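Local coordinates for chitosanase (Bacillus subtilis subsp. subtilis str. 168, PDB 7C6C), which hydrolyses internal beta-(1->4) linkages between glucosamine residues of partly acetylated chitosan, as a secreted glycosidase of family 46, at residues E12-I17 with V211-S216; G38-C41 with F46-A49; V57-K62 with D111-H116; R77-E82 with S88-F93; T133-A138 with K179-F184. One frame throughout, in Å; residues are numbered along the deposited sequence. Where two conformers were deposited one is given.

In the fold
The five contacts fall into two groups. Contacts 1 and 5, centres 12 Å apart, touch directly: Arg215 NH1 of contact 1 lies 3.3 Å from Asn182 O of contact 5, a probable hydrogen bond. Contact 2 lies on the opposite side of the chain's centre from both and touches contacts 3 and 4, with Phe46 CE1 3.7 Å from Val113 CG1 and Tyr39 CD2 3.8 Å from Leu90 CD1. Contact 2 is also nearest the catalytic residues, the side chain of Thr40 being about 4 Å from that of Asp35, the nucleophile by similarity. Contact 1 borders the bound malate, whereas contacts 3, 4 and 5 lie away from the annotated sites.

Contact 1 (E12-I17 with V211-S216); sequences EQLTSI and VDVLRS
Leu14 faces Val213 and Leu214 between helices 5-20 and 209-219. Its CB points from the first helix towards the second, and the chain then forks at CG, with each methyl finding a different partner. CD1 meets CD2 of Leu214 at 4.2 Å, while Leu14 CD2 meets CG1 of Val213, also at 4.2 Å. The fork thus spans two consecutive residues of the opposing helix. CG lies beside the backbone N of Leu14 (chi1 -72°), and the extended second torsion (chi2 163°) carries CD1 outward.

The two partners arrive differently. Val213 aims its CB at the first helix, and its CG1 makes the contact, whereas the CB of Leu214 points along the interface and only its CD2 methyl comes across to Leu14. The backbones stay well apart, 8.5 Å between the CA atoms of Leu14 and Leu214, so the contact is carried by methyl groups and is purely apolar, with all three residues buried.

Strand 229-233 closes over the same spot: Val231 touches both Leu14 and Val213, and Ile241 of the neighbouring strand 237-241 adds to the cover over Leu14. Val213, together with Asp212, also touches the bound (2S)-2-hydroxybutanedioic acid, so the helix that packs against Leu14 forms one wall of the ligand pocket. Helix 5-20 carries Glu19, the predicted proton donor, further along. Helix-on-helix packing of leucine and valine methyls, covered by a two-stranded antiparallel sheet, here builds part of the hydrophobic core of the mainly helical family 46 glycosidase fold.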
# COMPACT_ATOMS: atom_id res chain seq x y z
N GLU A 12 -1.67 -1.37 -9.54
CA GLU A 12 -0.58 -0.52 -9.07
C GLU A 12 -0.78 0.93 -9.48
O GLU A 12 -0.42 1.85 -8.72
CB GLU A 12 0.75 -1.08 -9.56
CG GLU A 12 1.06 -2.41 -8.89
CD GLU A 12 2.24 -3.16 -9.47
OE1 GLU A 12 2.63 -2.89 -10.63
OE2 GLU A 12 2.78 -4.04 -8.76
N GLN A 13 -1.35 1.18 -10.66
CA GLN A 13 -1.62 2.55 -11.06
C GLN A 13 -2.74 3.18 -10.24
O GLN A 13 -2.71 4.38 -9.96
CB GLN A 13 -1.87 2.63 -12.57
CG GLN A 13 -0.61 2.29 -13.34
CD GLN A 13 -0.76 2.48 -14.83
OE1 GLN A 13 -1.80 2.95 -15.30
NE2 GLN A 13 0.28 2.13 -15.58
N LEU A 14 -3.72 2.37 -9.82
CA LEU A 14 -4.71 2.86 -8.86
C LEU A 14 -4.04 3.26 -7.55
O LEU A 14 -4.22 4.38 -7.06
CB LEU A 14 -5.78 1.78 -8.62
CG LEU A 14 -6.75 1.57 -9.78
CD1 LEU A 14 -7.49 0.25 -9.63
CD2 LEU A 14 -7.73 2.74 -9.87
N THR A 15 -3.22 2.36 -6.99
CA THR A 15 -2.50 2.69 -5.76
C THR A 15 -1.65 3.94 -5.94
O THR A 15 -1.60 4.79 -5.05
CB THR A 15 -1.64 1.50 -5.32
OG1 THR A 15 -2.51 0.43 -4.94
CG2 THR A 15 -0.75 1.87 -4.15
N SER A 16 -1.02 4.09 -7.10
CA SER A 16 -0.19 5.26 -7.35
C SER A 16 -1.01 6.54 -7.32
O SER A 16 -0.55 7.57 -6.80
CB SER A 16 0.53 5.08 -8.69
OG SER A 16 1.45 6.13 -8.93
N ILE A 17 -2.24 6.52 -7.85
CA ILE A 17 -3.11 7.68 -7.72
C ILE A 17 -3.36 7.97 -6.25
O ILE A 17 -3.26 9.12 -5.78
CB ILE A 17 -4.44 7.45 -8.46
CG1 ILE A 17 -4.21 7.41 -9.97
CG2 ILE A 17 -5.46 8.53 -8.07
CD1 ILE A 17 -5.41 6.86 -10.74
N VAL A 211 -11.40 4.39 -1.26
CA VAL A 211 -12.47 3.40 -1.12
C VAL A 211 -13.55 3.64 -2.17
O VAL A 211 -14.04 2.70 -2.81
CB VAL A 211 -13.03 3.40 0.31
CG1 VAL A 211 -14.26 2.51 0.38
CG2 VAL A 211 -11.97 2.93 1.29
N ASP A 212 -13.94 4.91 -2.37
CA ASP A 212 -14.98 5.21 -3.35
C ASP A 212 -14.49 4.99 -4.78
O ASP A 212 -15.28 4.56 -5.63
CB ASP A 212 -15.51 6.62 -3.17
CG ASP A 212 -16.83 6.83 -3.89
OD1 ASP A 212 -17.80 6.10 -3.58
OD2 ASP A 212 -16.90 7.72 -4.76
N VAL A 213 -13.22 5.26 -5.08
CA VAL A 213 -12.71 4.98 -6.41
C VAL A 213 -12.81 3.49 -6.71
O VAL A 213 -13.25 3.07 -7.79
CB VAL A 213 -11.26 5.49 -6.57
CG1 VAL A 213 -10.67 5.02 -7.88
CG2 VAL A 213 -11.23 7.01 -6.49
N LEU A 214 -12.42 2.66 -5.74
CA LEU A 214 -12.48 1.21 -5.92
C LEU A 214 -13.92 0.74 -6.02
O LEU A 214 -14.25 -0.11 -6.87
CB LEU A 214 -11.73 0.52 -4.78
CG LEU A 214 -10.22 0.80 -4.75
CD1 LEU A 214 -9.62 0.42 -3.39
CD2 LEU A 214 -9.50 0.08 -5.90
N ARG A 215 -14.81 1.29 -5.19
CA ARG A 215 -16.21 0.92 -5.27
C ARG A 215 -16.81 1.29 -6.62
O ARG A 215 -17.67 0.57 -7.13
CB ARG A 215 -17.00 1.57 -4.13
CG ARG A 215 -18.27 0.80 -3.81
CD ARG A 215 -19.17 1.50 -2.82
NE ARG A 215 -18.53 1.79 -1.54
CZ ARG A 215 -18.49 0.95 -0.50
NH1 ARG A 215 -19.02 -0.27 -0.58
NH2 ARG A 215 -17.91 1.33 0.63
N SER A 216 -16.36 2.41 -7.21
CA SER A 216 -16.89 2.81 -8.51
C SER A 216 -16.55 1.79 -9.59
O SER A 216 -17.34 1.59 -10.53
CB SER A 216 -16.38 4.19 -8.90
OG SER A 216 -16.96 5.19 -8.07

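Contact 2 (G38-C41 with F46-A49); sequences GYTC and FTTA
A beta hairpin of strands 39-41 and 46-47 pairs Thr40 and Cys41 with Thr47 and Phe46, and strand 30-32 completes a three-stranded antiparallel sheet. Cys41 and Phe46 make the hydrogen-bonded pair next to the turn, although both bonds, Cys41 N to Phe46 O and Phe46 N to Cys41 O, are bent and weak at 2.8 Å. Thr40 and Thr47 form the following non-hydrogen-bonded pair; their side chains lie side by side and point the same way, Thr40 OG1 resting on Thr47 CG2. Thr40 also lies close to Asp35, the nucleophile by similarity, and to Glu19, the predicted proton donor, which puts Thr40 beside the probable active site. The hydroxyl of Thr47 turns instead to Thr50, with which it is hydrogen-bonded.

Beyond the strand pairing, Thr48 takes over with both backbone and side chain. Its N donates to Tyr39 O at 3.0 Å, in the carbonyl plane, while Tyr39 N donates to Thr48 OG1 at 2.9 Å (N-H...O 157°). In Thr48, chi1 of 55° puts OG1 between its own backbone N and carbonyl carbon, within 3.4 Å of Gly38 CA, where Gly38 has no side chain to stand in its way.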
# COMPACT_ATOMS: atom_id res chain seq x y z
N GLY A 38 7.45 8.41 10.61
CA GLY A 38 8.74 8.94 10.16
C GLY A 38 8.63 9.43 8.74
O GLY A 38 7.74 10.20 8.40
N TYR A 39 9.56 9.00 7.89
CA TYR A 39 9.47 9.30 6.46
C TYR A 39 8.71 8.19 5.75
O TYR A 39 8.93 7.00 6.02
CB TYR A 39 10.87 9.36 5.84
CG TYR A 39 11.63 10.66 5.97
CD1 TYR A 39 11.05 11.87 5.64
CD2 TYR A 39 12.95 10.65 6.40
CE1 TYR A 39 11.78 13.05 5.73
CE2 TYR A 39 13.68 11.81 6.49
CZ TYR A 39 13.09 13.01 6.16
OH TYR A 39 13.84 14.16 6.25
N THR A 40 7.85 8.59 4.81
CA THR A 40 7.15 7.70 3.89
C THR A 40 7.81 7.80 2.53
O THR A 40 7.98 8.91 2.01
CB THR A 40 5.68 8.13 3.83
OG1 THR A 40 5.11 8.01 5.14
CG2 THR A 40 4.88 7.27 2.89
N CYS A 41 8.19 6.66 1.94
CA CYS A 41 9.17 6.64 0.87
C CYS A 41 8.79 5.70 -0.27
O CYS A 41 8.35 4.57 -0.05
CB CYS A 41 10.52 6.15 1.41
SG CYS A 41 11.10 6.94 2.92
N PHE A 46 6.98 2.98 1.84
CA PHE A 46 7.79 2.34 2.87
C PHE A 46 8.15 3.37 3.94
O PHE A 46 8.59 4.48 3.61
CB PHE A 46 9.10 1.84 2.25
CG PHE A 46 8.96 0.98 1.00
CD1 PHE A 46 8.66 -0.37 1.09
CD2 PHE A 46 9.23 1.52 -0.26
CE1 PHE A 46 8.60 -1.15 -0.05
CE2 PHE A 46 9.17 0.73 -1.39
CZ PHE A 46 8.85 -0.60 -1.29
N THR A 47 8.01 3.02 5.21
CA THR A 47 8.22 4.00 6.26
C THR A 47 9.43 3.67 7.13
O THR A 47 9.81 2.51 7.28
CB THR A 47 6.97 4.20 7.13
OG1 THR A 47 6.58 2.94 7.68
CG2 THR A 47 5.82 4.78 6.31
N THR A 48 10.01 4.71 7.72
CA THR A 48 11.16 4.52 8.59
C THR A 48 10.79 4.02 9.99
O THR A 48 11.65 3.44 10.65
CB THR A 48 12.03 5.79 8.64
OG1 THR A 48 11.24 6.92 9.04
CG2 THR A 48 12.63 6.07 7.29
N ALA A 49 9.55 4.21 10.45
CA ALA A 49 9.18 3.69 11.76
C ALA A 49 8.91 2.18 11.75
O ALA A 49 9.04 1.53 12.79
CB ALA A 49 7.94 4.41 12.30

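Contact 3 (V57-K62 with D111-H116); sequences VEVYTK and DKVNDH
On the helix that presents Val59 to Lys112 and Val113, the carbonyl oxygen of Val57 receives two donors from a single residue. Thr61 N supplies the ordinary helical bond at 2.8 Å, and Thr61 OG1 donates to the same Val57 O, also at 2.8 Å, from the opposite face of the carbonyl plane. The hydroxyl is further hydrogen-bonded to Asn67 in the loop beyond the helix.

Across the interface, Val59 does the work for its side with both methyls. CE of Lys112 touches the two of them, 3.7 Å from Val59 CG1, which is anti to the backbone N (chi1 166°), and 3.8 Å from Val59 CG2. The latter methyl also meets Val113, its CG2 lying 3.8 Å from CG2 of that residue. The two valines slide past one another in opposite directions and meet through these CG2 methyls alone. Here helix 52-63 packs on the long helix 104-128, with 7.8 Å between the CA atoms of Val59 and Val113. Neighbouring Ala109 of the long helix also touches Val59, and Val113 meets Glu55 and Val56 of the shorter one.

On the exposed side of the contact, the bend of Lys112 at chi3 (132°) swings CE against Val59, with Lys112 CD 3.9 Å from Val59 CG1. Beyond CE, Lys112 NZ stands 6.1 Å from NZ of Lys62, a separation at which the like charges may weakly repel.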
# COMPACT_ATOMS: atom_id res chain seq x y z
N VAL A 57 16.61 -0.43 1.92
CA VAL A 57 18.02 -0.05 1.93
C VAL A 57 18.91 -1.27 2.14
O VAL A 57 19.99 -1.36 1.53
CB VAL A 57 18.28 1.09 2.94
CG1 VAL A 57 19.75 1.46 2.95
CG2 VAL A 57 17.42 2.31 2.60
N GLU A 58 18.48 -2.24 2.95
CA GLU A 58 19.25 -3.48 3.10
C GLU A 58 19.38 -4.21 1.77
O GLU A 58 20.47 -4.67 1.40
CB GLU A 58 18.56 -4.41 4.10
CG GLU A 58 18.58 -3.98 5.54
CD GLU A 58 17.58 -4.78 6.37
OE1 GLU A 58 16.66 -5.39 5.77
OE2 GLU A 58 17.69 -4.80 7.62
N VAL A 59 18.26 -4.37 1.06
CA VAL A 59 18.25 -5.09 -0.21
C VAL A 59 19.10 -4.37 -1.24
O VAL A 59 19.92 -4.97 -1.94
CB VAL A 59 16.79 -5.30 -0.70
CG1 VAL A 59 16.75 -5.75 -2.17
CG2 VAL A 59 16.07 -6.29 0.19
N TYR A 60 18.94 -3.05 -1.32
CA TYR A 60 19.74 -2.25 -2.23
C TYR A 60 21.22 -2.37 -1.90
O TYR A 60 22.06 -2.49 -2.80
CB TYR A 60 19.27 -0.79 -2.15
CG TYR A 60 20.05 0.18 -3.00
CD1 TYR A 60 20.23 -0.02 -4.37
CD2 TYR A 60 20.60 1.33 -2.44
CE1 TYR A 60 20.93 0.88 -5.14
CE2 TYR A 60 21.30 2.24 -3.21
CZ TYR A 60 21.47 2.01 -4.55
OH TYR A 60 22.19 2.92 -5.29
N THR A 61 21.56 -2.37 -0.60
CA THR A 61 22.96 -2.43 -0.19
C THR A 61 23.59 -3.79 -0.49
O THR A 61 24.77 -3.87 -0.85
CB THR A 61 23.10 -2.01 1.28
OG1 THR A 61 22.66 -0.66 1.41
CG2 THR A 61 24.53 -2.10 1.76
N LYS A 62 22.82 -4.87 -0.36
CA LYS A 62 23.33 -6.17 -0.78
C LYS A 62 23.64 -6.18 -2.27
O LYS A 62 24.68 -6.70 -2.70
CB LYS A 62 22.33 -7.27 -0.42
CG LYS A 62 22.80 -8.64 -0.87
CD LYS A 62 21.96 -9.77 -0.29
CE LYS A 62 22.59 -11.11 -0.65
NZ LYS A 62 21.81 -12.25 -0.12
N ASP A 111 11.03 -2.89 -5.79
CA ASP A 111 10.11 -3.90 -6.33
C ASP A 111 10.20 -5.19 -5.54
O ASP A 111 9.19 -5.86 -5.30
CB ASP A 111 10.42 -4.17 -7.80
CG ASP A 111 10.06 -3.02 -8.71
OD1 ASP A 111 9.31 -2.11 -8.29
OD2 ASP A 111 10.53 -3.04 -9.88
N LYS A 112 11.42 -5.58 -5.15
CA LYS A 112 11.58 -6.83 -4.41
C LYS A 112 10.93 -6.75 -3.04
O LYS A 112 10.21 -7.67 -2.63
CB LYS A 112 13.07 -7.17 -4.28
CG LYS A 112 13.30 -8.42 -3.45
CD LYS A 112 14.76 -8.88 -3.51
CE LYS A 112 15.31 -9.19 -2.11
NZ LYS A 112 16.39 -10.21 -2.13
N VAL A 113 11.15 -5.66 -2.30
CA VAL A 113 10.54 -5.52 -0.99
C VAL A 113 9.02 -5.42 -1.11
O VAL A 113 8.28 -6.04 -0.34
CB VAL A 113 11.16 -4.34 -0.22
CG1 VAL A 113 10.49 -4.15 1.12
CG2 VAL A 113 12.64 -4.60 -0.03
N ASN A 114 8.54 -4.66 -2.11
CA ASN A 114 7.10 -4.59 -2.33
C ASN A 114 6.52 -5.97 -2.60
O ASN A 114 5.44 -6.30 -2.10
CB ASN A 114 6.79 -3.66 -3.50
CG ASN A 114 5.32 -3.62 -3.81
OD1 ASN A 114 4.54 -3.06 -3.04
ND2 ASN A 114 4.91 -4.23 -4.92
N ASP A 115 7.21 -6.77 -3.40
CA ASP A 115 6.69 -8.10 -3.72
C ASP A 115 6.62 -8.96 -2.47
O ASP A 115 5.62 -9.66 -2.23
CB ASP A 115 7.59 -8.74 -4.78
CG ASP A 115 7.06 -10.07 -5.25
OD1 ASP A 115 5.96 -10.10 -5.83
OD2 ASP A 115 7.76 -11.09 -5.04
N HIS A 116 7.66 -8.91 -1.65
CA HIS A 116 7.76 -9.79 -0.49
C HIS A 116 6.84 -9.34 0.64
O HIS A 116 6.24 -10.19 1.32
CB HIS A 116 9.21 -9.82 -0.01
CG HIS A 116 9.44 -10.71 1.17
ND1 HIS A 116 9.25 -12.07 1.13
CD2 HIS A 116 9.84 -10.42 2.43
CE1 HIS A 116 9.54 -12.59 2.31
NE2 HIS A 116 9.89 -11.61 3.12

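Contact 4 (R77-E82 with S88-F93); sequences RRLAKE and SNLKGF
Leu79 and Leu90 both hold CG beside their own backbone N (chi1 -65° and -71°) and extend straight on from there, which sends their tips towards each other. The meeting is tip to tip, CD1 of Leu79 lying 3.7 Å from CD1 of Leu90, and both side chains are buried. The CB of Leu79 is aimed at the loop; Leu90 gets to the helix by its CD1.

At the exposed edge, Arg78 and Asn89 cross at a slant. A bend at chi3 of 62° turns the guanidinium so that its plane lies 22° from the amide of Asn89, with Arg78 NH2 and Asn89 ND2 3.9 Å apart. Both nitrogens are donors, so this is a contact without a hydrogen bond; the charge is answered by Glu75, which forms a salt bridge with Arg78 NH2 and also touches Asn89.

Behind the leucine pair, Leu90 rests on Tyr39 and Tyr72, and its carbonyl oxygen accepts from Phe93 N at 2.9 Å. Gly92 then stands at the N-cap of the following helix. Through the leucine pair the connecting loop lies back against helix 73-82 just ahead of helix 93-99, the loop that joins these two helices in the family 46 fold.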
# COMPACT_ATOMS: atom_id res chain seq x y z
N ARG A 77 17.99 1.25 11.25
CA ARG A 77 17.82 0.07 12.10
C ARG A 77 17.29 0.46 13.47
O ARG A 77 16.37 -0.18 14.00
CB ARG A 77 19.15 -0.67 12.20
CG ARG A 77 19.02 -2.07 12.77
CD ARG A 77 20.38 -2.71 13.05
NE ARG A 77 21.30 -2.58 11.93
CZ ARG A 77 21.26 -3.34 10.84
NH1 ARG A 77 20.35 -4.31 10.73
NH2 ARG A 77 22.13 -3.13 9.85
N ARG A 78 17.86 1.51 14.07
CA ARG A 78 17.38 1.97 15.37
C ARG A 78 15.94 2.46 15.29
O ARG A 78 15.14 2.21 16.20
CB ARG A 78 18.27 3.09 15.87
CG ARG A 78 17.80 3.72 17.16
CD ARG A 78 18.91 4.46 17.88
NE ARG A 78 19.44 5.57 17.09
CZ ARG A 78 20.26 6.49 17.59
NH1 ARG A 78 20.62 6.43 18.86
NH2 ARG A 78 20.70 7.48 16.82
N LEU A 79 15.58 3.16 14.21
CA LEU A 79 14.21 3.64 14.07
C LEU A 79 13.23 2.48 13.97
O LEU A 79 12.13 2.54 14.55
CB LEU A 79 14.09 4.55 12.84
CG LEU A 79 14.88 5.85 12.93
CD1 LEU A 79 14.88 6.55 11.59
CD2 LEU A 79 14.34 6.76 14.04
N ALA A 80 13.60 1.42 13.26
CA ALA A 80 12.76 0.24 13.19
C ALA A 80 12.66 -0.43 14.55
O ALA A 80 11.56 -0.82 14.98
CB ALA A 80 13.33 -0.73 12.15
N LYS A 81 13.78 -0.56 15.25
CA LYS A 81 13.76 -1.18 16.57
C LYS A 81 12.84 -0.43 17.52
O LYS A 81 12.07 -1.04 18.27
CB LYS A 81 15.18 -1.23 17.14
CG LYS A 81 15.27 -1.98 18.45
CD LYS A 81 16.69 -2.00 18.98
CE LYS A 81 16.85 -3.05 20.06
NZ LYS A 81 15.91 -2.81 21.18
N GLU A 82 12.90 0.90 17.50
CA GLU A 82 12.15 1.75 18.40
C GLU A 82 10.76 2.10 17.89
O GLU A 82 10.01 2.78 18.59
CB GLU A 82 12.93 3.05 18.69
CG GLU A 82 14.29 2.80 19.37
CD GLU A 82 15.06 4.08 19.71
OE1 GLU A 82 14.54 5.21 19.55
OE2 GLU A 82 16.22 3.94 20.18
N SER A 88 15.10 13.36 12.72
CA SER A 88 16.13 14.36 12.95
C SER A 88 17.54 13.83 12.76
O SER A 88 18.48 14.63 12.65
CB SER A 88 15.97 14.95 14.36
OG SER A 88 16.32 14.00 15.35
N ASN A 89 17.73 12.51 12.72
CA ASN A 89 19.05 11.92 12.50
C ASN A 89 19.15 11.29 11.11
O ASN A 89 19.92 10.34 10.92
CB ASN A 89 19.40 10.88 13.56
CG ASN A 89 19.59 11.46 14.92
OD1 ASN A 89 20.30 12.45 15.10
ND2 ASN A 89 18.98 10.83 15.92
N LEU A 90 18.39 11.80 10.15
CA LEU A 90 18.40 11.33 8.77
C LEU A 90 18.73 12.45 7.80
O LEU A 90 18.21 12.50 6.68
CB LEU A 90 17.08 10.66 8.41
CG LEU A 90 16.81 9.29 9.05
CD1 LEU A 90 15.40 8.83 8.71
CD2 LEU A 90 17.84 8.25 8.65
N LYS A 91 19.62 13.36 8.18
CA LYS A 91 19.97 14.47 7.31
C LYS A 91 20.51 13.96 5.98
O LYS A 91 21.42 13.12 5.94
CB LYS A 91 21.01 15.37 7.98
CG LYS A 91 21.39 16.59 7.14
CD LYS A 91 22.33 17.52 7.89
CE LYS A 91 23.63 16.84 8.25
NZ LYS A 91 24.22 16.12 7.08
N GLY A 92 19.95 14.47 4.88
CA GLY A 92 20.36 14.06 3.56
C GLY A 92 19.66 12.84 3.02
O GLY A 92 19.76 12.57 1.81
N PHE A 93 18.95 12.09 3.86
CA PHE A 93 18.33 10.84 3.42
C PHE A 93 17.26 11.08 2.36
O PHE A 93 17.21 10.39 1.34
CB PHE A 93 17.76 10.12 4.64
CG PHE A 93 16.92 8.92 4.32
CD1 PHE A 93 17.50 7.69 4.06
CD2 PHE A 93 15.53 9.01 4.34
CE1 PHE A 93 16.71 6.58 3.79
CE2 PHE A 93 14.75 7.91 4.07
CZ PHE A 93 15.33 6.70 3.80

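Contact 5 (T133-A138 with K179-F184); sequences TALARA and KWLNKF
Leu181 reaches from helix 177-193 onto the first turn of helix 134-147, where Leu135 and Ala136 receive it. Its CD1 methyl lies 4.0 Å from Ala136 CB, and CD2 rests 3.9 Å from Ala136 CA, so both methyls lie against CA and CB of the alanine. CD2 also meets CG of Leu135 at 4.0 Å, and these two leucine side chains cross at about a right angle. In Leu181, CG anti to the backbone N (chi1 -173°), with chi2 63°, sets both methyls against Ala136. The small alanine lets the backbones come near, 6.4 Å between the CA atoms of Ala136 and Leu181.

The next layer fixes where this turn begins. Thr133 is the N-cap residue of helix 134-147: its OG1 accepts from Ala136 N at 3.1 Å, with an N-H...O angle of 156°. The same hydroxyl is hydrogen-bonded to Glu177 at the start of the partner helix, so the cap and the packing tie the same two helices together. Leu135 is joined to Tyr223 by a backbone hydrogen bond.

Trp180, just before Leu181, and Phe184, one turn after Trp180, extend the packing. Phe184 CB sits 4.1 Å above one face of the indole, displaced towards its rim, and both side chains touch Met140 of helix 134-147, while Trp180 NE1 is hydrogen-bonded to Asn164. With a leucine fork laid against an alanine, the capped start of helix 134-147 is packed on helix 177-193 in this fold of the lysozyme clan.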
# COMPACT_ATOMS: atom_id res chain seq x y z
N THR A 133 -11.93 -12.64 -8.02
CA THR A 133 -11.96 -11.53 -8.97
C THR A 133 -10.69 -10.70 -8.89
O THR A 133 -10.09 -10.53 -7.82
CB THR A 133 -13.18 -10.62 -8.77
OG1 THR A 133 -13.06 -9.90 -7.53
CG2 THR A 133 -14.49 -11.39 -8.82
N ALA A 134 -10.28 -10.18 -10.04
CA ALA A 134 -9.13 -9.30 -10.07
C ALA A 134 -9.37 -8.05 -9.24
O ALA A 134 -8.46 -7.56 -8.57
CB ALA A 134 -8.78 -8.94 -11.51
N LEU A 135 -10.60 -7.50 -9.27
CA LEU A 135 -10.87 -6.30 -8.50
C LEU A 135 -10.70 -6.55 -7.01
O LEU A 135 -10.07 -5.76 -6.30
CB LEU A 135 -12.26 -5.74 -8.81
CG LEU A 135 -12.66 -4.54 -7.95
CD1 LEU A 135 -11.68 -3.36 -8.07
CD2 LEU A 135 -14.07 -4.09 -8.27
N ALA A 136 -11.24 -7.66 -6.50
CA ALA A 136 -11.07 -7.93 -5.07
C ALA A 136 -9.60 -8.09 -4.71
O ALA A 136 -9.15 -7.56 -3.68
CB ALA A 136 -11.87 -9.16 -4.66
N ARG A 137 -8.83 -8.79 -5.54
CA ARG A 137 -7.40 -8.93 -5.30
C ARG A 137 -6.69 -7.58 -5.34
O ARG A 137 -5.79 -7.32 -4.54
CB ARG A 137 -6.78 -9.91 -6.30
CG ARG A 137 -7.21 -11.35 -6.06
CD ARG A 137 -6.66 -12.28 -7.12
NE ARG A 137 -7.20 -13.63 -6.95
CZ ARG A 137 -7.30 -14.53 -7.93
NH1 ARG A 137 -6.89 -14.24 -9.15
NH2 ARG A 137 -7.82 -15.73 -7.67
N ALA A 138 -7.09 -6.71 -6.27
CA ALA A 138 -6.51 -5.37 -6.33
C ALA A 138 -6.84 -4.56 -5.08
O ALA A 138 -6.00 -3.81 -4.57
CB ALA A 138 -7.00 -4.64 -7.58
N LYS A 179 -20.79 -9.11 -2.93
CA LYS A 179 -21.34 -8.62 -1.68
C LYS A 179 -20.26 -8.53 -0.61
O LYS A 179 -20.21 -7.55 0.15
CB LYS A 179 -22.46 -9.54 -1.21
CG LYS A 179 -23.32 -8.96 -0.09
CD LYS A 179 -24.60 -9.76 0.11
CE LYS A 179 -24.41 -10.90 1.11
NZ LYS A 179 -25.53 -11.88 1.07
N TRP A 180 -19.40 -9.54 -0.53
CA TRP A 180 -18.31 -9.52 0.45
C TRP A 180 -17.40 -8.33 0.24
O TRP A 180 -17.01 -7.65 1.20
CB TRP A 180 -17.52 -10.82 0.35
CG TRP A 180 -16.45 -10.98 1.39
CD1 TRP A 180 -16.59 -11.58 2.61
CD2 TRP A 180 -15.09 -10.54 1.31
NE1 TRP A 180 -15.40 -11.53 3.30
CE2 TRP A 180 -14.46 -10.90 2.52
CE3 TRP A 180 -14.35 -9.87 0.33
CZ2 TRP A 180 -13.12 -10.62 2.77
CZ3 TRP A 180 -13.02 -9.59 0.59
CH2 TRP A 180 -12.42 -9.96 1.79
N LEU A 181 -17.04 -8.04 -1.02
CA LEU A 181 -16.13 -6.93 -1.29
C LEU A 181 -16.77 -5.59 -0.93
O LEU A 181 -16.09 -4.69 -0.44
CB LEU A 181 -15.68 -6.96 -2.74
CG LEU A 181 -14.59 -5.95 -3.11
CD1 LEU A 181 -13.30 -6.24 -2.35
CD2 LEU A 181 -14.36 -5.95 -4.62
N ASN A 182 -18.07 -5.44 -1.17
CA ASN A 182 -18.73 -4.20 -0.76
C ASN A 182 -18.67 -4.03 0.75
O ASN A 182 -18.44 -2.92 1.25
CB ASN A 182 -20.17 -4.18 -1.26
CG ASN A 182 -20.26 -3.96 -2.75
OD1 ASN A 182 -19.37 -3.37 -3.36
ND2 ASN A 182 -21.33 -4.44 -3.36
N LYS A 183 -18.84 -5.12 1.50
CA LYS A 183 -18.72 -5.03 2.95
C LYS A 183 -17.28 -4.74 3.35
O LYS A 183 -17.04 -3.99 4.31
CB LYS A 183 -19.24 -6.30 3.61
CG LYS A 183 -20.68 -6.63 3.23
CD LYS A 183 -21.56 -6.86 4.45
CE LYS A 183 -22.99 -7.21 4.05
NZ LYS A 183 -23.98 -6.90 5.12
N PHE A 184 -16.30 -5.32 2.64
CA PHE A 184 -14.90 -5.02 2.92
C PHE A 184 -14.61 -3.54 2.74
O PHE A 184 -13.93 -2.93 3.57
CB PHE A 184 -13.99 -5.85 2.01
CG PHE A 184 -12.53 -5.71 2.35
CD1 PHE A 184 -11.77 -4.68 1.81
CD2 PHE A 184 -11.93 -6.60 3.23
CE1 PHE A 184 -10.44 -4.55 2.15
CE2 PHE A 184 -10.59 -6.47 3.55
CZ PHE A 184 -9.85 -5.45 3.01